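Local coordinates for protein MP-4 (Mucuna pruriens, PDB 5DSS) that contributes to snake venom neutralization by Mucuna pruriens seeds, apparently by stimulating cross-reactive antibodies, and belongs to the trypsin and protease inhibitor family of beta-trefoil proteins, at residues Y21-S26 against L174-E179; G59-F64 against E83-P88. All coordinates share one frame; numbering follows the deposited sequence.

How the contacts relate
Both contacts meet at one small antiparallel sheet, in which strand 20-24 lies between strands 62-63 and 177-180. Contact 1 pairs the middle strand with 177-180, whereas contact 2 attaches the loop 83-88 to strand 62-63 and the residues leading into it. Their centres are about 14 Å apart. Along the chain the order is 21-26, 59-64, 83-88, 174-179, so contact 2, the closer in sequence, is nested inside the long loop closed by contact 1. The two touch through apolar side chains: Ile-23 packs on Val-62, and Phe-178 on Phe-64. Chain closure and local loop packing thus share one core in a protein without helices.

Contact 1 of 2, residues Y21-S26 against L174-E179; sequences YYIMPS and LGVGFE
Glu-179 lies beside Tyr-22 where two antiparallel strands run together, and it has more surface buried here than any other residue of the pair. Its backbone N-H gives a nearly straight hydrogen bond to Tyr-22 O (3.0 Å from Glu-179 N, 164° at the hydrogen); the return bond, from Tyr-22 N to Glu-179 O, is weak. On the same face CB of Glu-179 sits 4.0 Å from CB of Tyr-22. With CG anti to the backbone N (chi1 -158°) and the chain extended beyond it, the carboxylate is carried obliquely across the tyrosine ring, toward the end of Met-24. Its exact position there is doubtful, because the model is too crowded. This face is only partly buried, which suits a glutamate with a long aliphatic stem, and the loop residue Asn-58 touches both Tyr-22 and Met-24.

The other face is apolar. Ile-23 turns its CG2 branch into the angle between two partners, 3.8 Å from Val-176 CB and 3.9 Å from Phe-178 CE1. It lies side by side with the valine and meets the phenylalanine ring obliquely. Branched and aromatic side chains fit this buried position, and Phe-178 CB extends the patch by approaching the ring edge of Tyr-21 at CD2 (4.2 Å). The hydroxyl of that buried tyrosine is satisfied by a hydrogen bond with Leu-16 N. Next to Ile-23 along the strand, Met-24 N donates to Gly-177 O at 3.0 Å, and the chain then leaves the strand through an inverse gamma turn centred on Pro-25.

Pairing of a strand near the N-terminus with one near the C-terminus, across 147 intervening residues, is characteristic of the beta-trefoil of Kunitz-type inhibitors, where it closes the barrel.

Contact 2 of 2, residues G59-F64 against E83-P88; sequences GLPVKF and EFTEKP
Within the beta-trefoil, a loop packs here against the short, weakly bonded strand 62-63 and the residues leading into it, with Leu-60 lying over the Phe-84 ring and the backbones of Glu-83 and Lys-63 joined by a hydrogen bond. This firm polar tie runs from Lys-63 N to Glu-83 O, 2.8 Å long and 166° at the hydrogen, with the donor nearly in line with the carbonyl bond. Two residues earlier Pro-61 has no N-H to offer, but its carbonyl still serves: Pro-61 O accepts a weak bond from Thr-85 N at 3.3 Å and lies 3.1 Å from Phe-84 CA in a C-H...O contact.

Leu-60 comes at the aromatic side chain at about a right angle and lays its CD2 methyl over one face of the Phe-84 ring, 4.0 Å from the centroid and 28° off the normal. At the ring's edge, in its plane, stands the carbonyl oxygen of Leu-60, an approach consistent with the slightly positive rim of an aromatic ring. Trp-96 adds an edge-to-face contact. Nearer the surface, Thr-85 crosses the Pro-61 ring, its hydroxyl doubtfully placed; a small, half-polar residue suits this partly exposed spot.

The side chain of Glu-83 leaves its backbone away from 59-64, and its carboxylate forms a salt bridge with Arg-67. One good backbone bond thus ties loop to strand at a single point; the weak bond, CH-pi contact and apolar packing suggest a largely non-polar attachment.

Contact 1 of 2, residues Y21-S26 against L174-E179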
loop_
_atom_site.group_PDB
_atom_site.type_symbol
_atom_site.label_atom_id
_atom_site.label_comp_id
_atom_site.label_asym_id
_atom_site.label_seq_id
_atom_site.Cartn_x
_atom_site.Cartn_y
_atom_site.Cartn_z
ATOM N N TYR A 21 -9.223 -0.601 -6.766
ATOM C CA TYR A 21 -9.108 -1.972 -6.294
ATOM C C TYR A 21 -9.124 -2.043 -4.784
ATOM O O TYR A 21 -9.277 -1.043 -4.116
ATOM C CB TYR A 21 -7.812 -2.598 -6.823
ATOM C CG TYR A 21 -7.736 -2.695 -8.325
ATOM C CD1 TYR A 21 -8.144 -1.644 -9.125
ATOM C CD2 TYR A 21 -7.258 -3.842 -8.952
ATOM C CE1 TYR A 21 -8.082 -1.721 -10.517
ATOM C CE2 TYR A 21 -7.197 -3.922 -10.347
ATOM C CZ TYR A 21 -7.604 -2.848 -11.120
ATOM O OH TYR A 21 -7.554 -2.886 -12.486
ATOM N N TYR A 22 -9.013 -3.249 -4.252
ATOM C CA TYR A 22 -8.947 -3.462 -2.818
ATOM C C TYR A 22 -7.788 -4.416 -2.707
ATOM O O TYR A 22 -7.435 -5.088 -3.672
ATOM C CB TYR A 22 -10.175 -4.207 -2.271
ATOM C CG TYR A 22 -11.528 -3.510 -2.231
ATOM C CD1 TYR A 22 -11.844 -2.624 -1.221
ATOM C CD2 TYR A 22 -12.505 -3.803 -3.178
ATOM C CE1 TYR A 22 -13.088 -2.029 -1.173
ATOM C CE2 TYR A 22 -13.735 -3.226 -3.140
ATOM C CZ TYR A 22 -14.034 -2.337 -2.141
ATOM O OH TYR A 22 -15.288 -1.739 -2.108
ATOM N N ILE A 23 -7.187 -4.440 -1.567
ATOM C CA ILE A 23 -6.139 -5.386 -1.283
ATOM C C ILE A 23 -6.522 -6.221 -0.041
ATOM O O ILE A 23 -6.534 -5.713 1.059
ATOM C CB ILE A 23 -4.799 -4.634 -1.103
ATOM C CG1 ILE A 23 -4.835 -3.319 -1.851
ATOM C CG2 ILE A 23 -3.632 -5.447 -1.611
ATOM C CD1 ILE A 23 -3.626 -2.494 -1.605
ATOM N N MET A 24 -6.834 -7.508 -0.246
ATOM C CA MET A 24 -7.170 -8.426 0.852
ATOM C C MET A 24 -5.944 -9.067 1.504
ATOM O O MET A 24 -4.826 -8.918 1.008
ATOM C CB MET A 24 -8.211 -9.465 0.416
ATOM C CG MET A 24 -9.582 -9.183 1.014
ATOM S SD MET A 24 -10.986 -9.182 -0.136
ATOM C CE MET A 24 -11.009 -7.486 -0.726
ATOM N N PRO A 25 -6.128 -9.759 2.635
ATOM C CA PRO A 25 -4.947 -10.328 3.239
ATOM C C PRO A 25 -4.715 -11.701 2.666
ATOM O O PRO A 25 -4.642 -12.691 3.416
ATOM C CB PRO A 25 -5.381 -10.470 4.689
ATOM C CG PRO A 25 -6.803 -10.931 4.556
ATOM C CD PRO A 25 -7.345 -10.243 3.325
ATOM N N SER A 26 -4.618 -11.761 1.350
ATOM C CA SER A 26 -4.322 -13.005 0.664
ATOM C C SER A 26 -5.240 -14.138 1.166
ATOM O O SER A 26 -6.468 -13.995 1.195
ATOM C CB SER A 26 -2.842 -13.349 0.815
ATOM O OG SER A 26 -2.467 -14.330 -0.130
ATOM N N LEU A 174 3.477 -10.059 3.545
ATOM C CA LEU A 174 2.238 -9.721 2.880
ATOM C C LEU A 174 2.122 -10.449 1.571
ATOM O O LEU A 174 2.666 -10.027 0.561
ATOM C CB LEU A 174 2.172 -8.215 2.609
ATOM C CG LEU A 174 1.139 -7.416 3.401
ATOM C CD1 LEU A 174 1.600 -7.269 4.833
ATOM C CD2 LEU A 174 0.908 -6.062 2.737
ATOM N N GLY A 175 1.397 -11.554 1.582
ATOM C CA GLY A 175 0.962 -12.089 0.315
ATOM C C GLY A 175 -0.299 -11.247 0.027
ATOM O O GLY A 175 -1.192 -11.188 0.880
ATOM N N VAL A 176 -0.353 -10.556 -1.110
ATOM C CA VAL A 176 -1.461 -9.617 -1.357
ATOM C C VAL A 176 -2.313 -10.016 -2.546
ATOM O O VAL A 176 -1.796 -10.491 -3.559
ATOM C CB VAL A 176 -1.008 -8.139 -1.556
ATOM C CG1 VAL A 176 -0.216 -7.622 -0.366
ATOM C CG2 VAL A 176 -0.243 -7.971 -2.862
ATOM N N GLY A 177 -3.623 -9.822 -2.413
ATOM C CA GLY A 177 -4.564 -10.156 -3.473
ATOM C C GLY A 177 -5.362 -8.920 -3.844
ATOM O O GLY A 177 -5.653 -8.100 -2.973
ATOM N N PHE A 178 -5.704 -8.778 -5.127
ATOM C CA PHE A 178 -6.328 -7.557 -5.622
ATOM C C PHE A 178 -7.740 -7.763 -6.159
ATOM O O PHE A 178 -8.007 -8.672 -6.971
ATOM C CB PHE A 178 -5.486 -6.961 -6.727
ATOM C CG PHE A 178 -4.102 -6.610 -6.306
ATOM C CD1 PHE A 178 -3.850 -5.420 -5.660
ATOM C CD2 PHE A 178 -3.042 -7.464 -6.588
ATOM C CE1 PHE A 178 -2.569 -5.082 -5.301
ATOM C CE2 PHE A 178 -1.755 -7.132 -6.224
ATOM C CZ PHE A 178 -1.517 -5.940 -5.576
ATOM N N GLU A 179 -8.636 -6.891 -5.716
ATOM C CA GLU A 179 -10.038 -6.975 -6.079
ATOM C C GLU A 179 -10.371 -5.643 -6.692
ATOM O O GLU A 179 -10.484 -4.652 -5.973
ATOM C CB GLU A 179 -10.849 -7.193 -4.797
ATOM C CG GLU A 179 -12.242 -7.809 -4.912
ATOM C CD GLU A 179 -13.063 -7.432 -3.677
ATOM O OE1 GLU A 179 -12.561 -6.579 -2.920
ATOM O OE2 GLU A 179 -14.167 -7.958 -3.420
#

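Contact 2 of 2, residues G59-F64 against E83-P88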
loop_
_atom_site.group_PDB
_atom_site.type_symbol
_atom_site.label_atom_id
_atom_site.label_comp_id
_atom_site.label_asym_id
_atom_site.label_seq_id
_atom_site.Cartn_x
_atom_site.Cartn_y
_atom_site.Cartn_z
ATOM N N GLY A 59 -12.090 -2.290 3.292
ATOM C CA GLY A 59 -11.477 -0.967 3.349
ATOM C C GLY A 59 -11.856 0.037 2.282
ATOM O O GLY A 59 -13.038 0.252 2.020
ATOM N N LEU A 60 -10.847 0.659 1.684
ATOM C CA LEU A 60 -11.036 1.758 0.738
ATOM C C LEU A 60 -10.312 1.479 -0.596
ATOM O O LEU A 60 -9.167 0.985 -0.595
ATOM C CB LEU A 60 -10.460 3.047 1.355
ATOM C CG LEU A 60 -11.215 4.158 2.089
ATOM C CD1 LEU A 60 -11.753 3.728 3.447
ATOM C CD2 LEU A 60 -10.265 5.328 2.273
ATOM N N PRO A 61 -10.957 1.822 -1.729
ATOM C CA PRO A 61 -10.357 1.604 -3.054
ATOM C C PRO A 61 -8.919 2.120 -3.156
ATOM O O PRO A 61 -8.553 3.060 -2.438
ATOM C CB PRO A 61 -11.277 2.398 -3.989
ATOM C CG PRO A 61 -12.598 2.380 -3.307
ATOM C CD PRO A 61 -12.282 2.465 -1.833
ATOM N N VAL A 62 -8.126 1.506 -4.033
ATOM C CA VAL A 62 -6.707 1.781 -4.143
ATOM C C VAL A 62 -6.297 2.031 -5.599
ATOM O O VAL A 62 -6.279 1.099 -6.430
ATOM C CB VAL A 62 -5.963 0.526 -3.593
ATOM C CG1 VAL A 62 -4.508 0.852 -3.267
ATOM C CG2 VAL A 62 -6.666 -0.062 -2.369
ATOM N N LYS A 63 -5.947 3.277 -5.912
ATOM C CA LYS A 63 -5.612 3.643 -7.293
ATOM C C LYS A 63 -4.128 3.593 -7.694
ATOM O O LYS A 63 -3.365 4.522 -7.466
ATOM C CB LYS A 63 -6.204 5.005 -7.640
ATOM C CG LYS A 63 -7.396 4.958 -8.581
ATOM C CD LYS A 63 -7.982 6.363 -8.714
ATOM C CE LYS A 63 -9.017 6.502 -9.817
ATOM N NZ LYS A 63 -10.312 5.815 -9.547
ATOM N N PHE A 64 -3.745 2.508 -8.356
ATOM C CA PHE A 64 -2.386 2.361 -8.842
ATOM C C PHE A 64 -2.199 3.083 -10.194
ATOM O O PHE A 64 -2.341 2.471 -11.255
ATOM C CB PHE A 64 -2.045 0.872 -9.006
ATOM C CG PHE A 64 -1.955 0.093 -7.705
ATOM C CD1 PHE A 64 -3.091 -0.243 -6.982
ATOM C CD2 PHE A 64 -0.721 -0.364 -7.245
ATOM C CE1 PHE A 64 -2.994 -0.980 -5.805
ATOM C CE2 PHE A 64 -0.616 -1.100 -6.079
ATOM C CZ PHE A 64 -1.753 -1.405 -5.356
ATOM N N GLU A 83 -2.747 5.738 -3.943
ATOM C CA GLU A 83 -3.578 6.534 -3.057
ATOM C C GLU A 83 -4.969 5.890 -2.958
ATOM O O GLU A 83 -5.407 5.161 -3.861
ATOM C CB GLU A 83 -3.758 7.916 -3.664
ATOM C CG GLU A 83 -2.688 8.327 -4.662
ATOM C CD GLU A 83 -2.943 9.707 -5.216
ATOM O OE1 GLU A 83 -4.006 9.871 -5.851
ATOM O OE2 GLU A 83 -2.089 10.610 -5.018
ATOM N N PHE A 84 -5.666 6.170 -1.857
ATOM C CA PHE A 84 -7.052 5.713 -1.660
ATOM C C PHE A 84 -7.937 6.597 -2.521
ATOM O O PHE A 84 -7.478 7.592 -3.088
ATOM C CB PHE A 84 -7.503 5.871 -0.202
ATOM C CG PHE A 84 -7.045 4.778 0.707
ATOM C CD1 PHE A 84 -7.534 3.492 0.570
ATOM C CD2 PHE A 84 -6.152 5.032 1.726
ATOM C CE1 PHE A 84 -7.139 2.478 1.443
ATOM C CE2 PHE A 84 -5.750 4.031 2.585
ATOM C CZ PHE A 84 -6.240 2.751 2.448
ATOM N N THR A 85 -9.214 6.242 -2.578
ATOM C CA THR A 85 -10.183 6.953 -3.402
ATOM C C THR A 85 -10.889 8.125 -2.727
ATOM O O THR A 85 -11.573 8.884 -3.414
ATOM C CB THR A 85 -11.217 5.971 -3.917
ATOM O OG1 THR A 85 -10.543 4.993 -4.711
ATOM C CG2 THR A 85 -12.262 6.672 -4.746
ATOM N N GLU A 86 -10.813 8.230 -1.401
ATOM C CA GLU A 86 -11.266 9.401 -0.644
ATOM C C GLU A 86 -10.448 9.684 0.631
ATOM O O GLU A 86 -10.446 8.910 1.528
ATOM C CB GLU A 86 -12.752 9.280 -0.309
ATOM C CG GLU A 86 -13.467 10.602 -0.222
ATOM C CD GLU A 86 -14.770 10.500 0.489
ATOM O OE1 GLU A 86 -15.249 9.377 0.559
ATOM O OE2 GLU A 86 -15.290 11.530 0.946
ATOM N N LYS A 87 -9.806 10.823 0.737
ATOM C CA LYS A 87 -9.004 11.214 1.912
ATOM C C LYS A 87 -9.858 11.622 3.113
ATOM O O LYS A 87 -10.964 12.130 2.925
ATOM C CB LYS A 87 -8.028 12.336 1.527
ATOM C CG LYS A 87 -8.681 13.538 0.860
ATOM C CD LYS A 87 -7.764 14.752 0.875
ATOM C CE LYS A 87 -8.483 16.030 0.467
ATOM N NZ LYS A 87 -7.561 17.197 0.622
ATOM N N PRO A 88 -9.409 11.394 4.362
ATOM C CA PRO A 88 -10.132 11.964 5.534
ATOM C C PRO A 88 -9.909 13.411 5.224
ATOM O O PRO A 88 -8.789 13.779 4.815
ATOM C CB PRO A 88 -9.286 11.528 6.726
ATOM C CG PRO A 88 -8.582 10.291 6.259
ATOM C CD PRO A 88 -8.355 10.438 4.775
#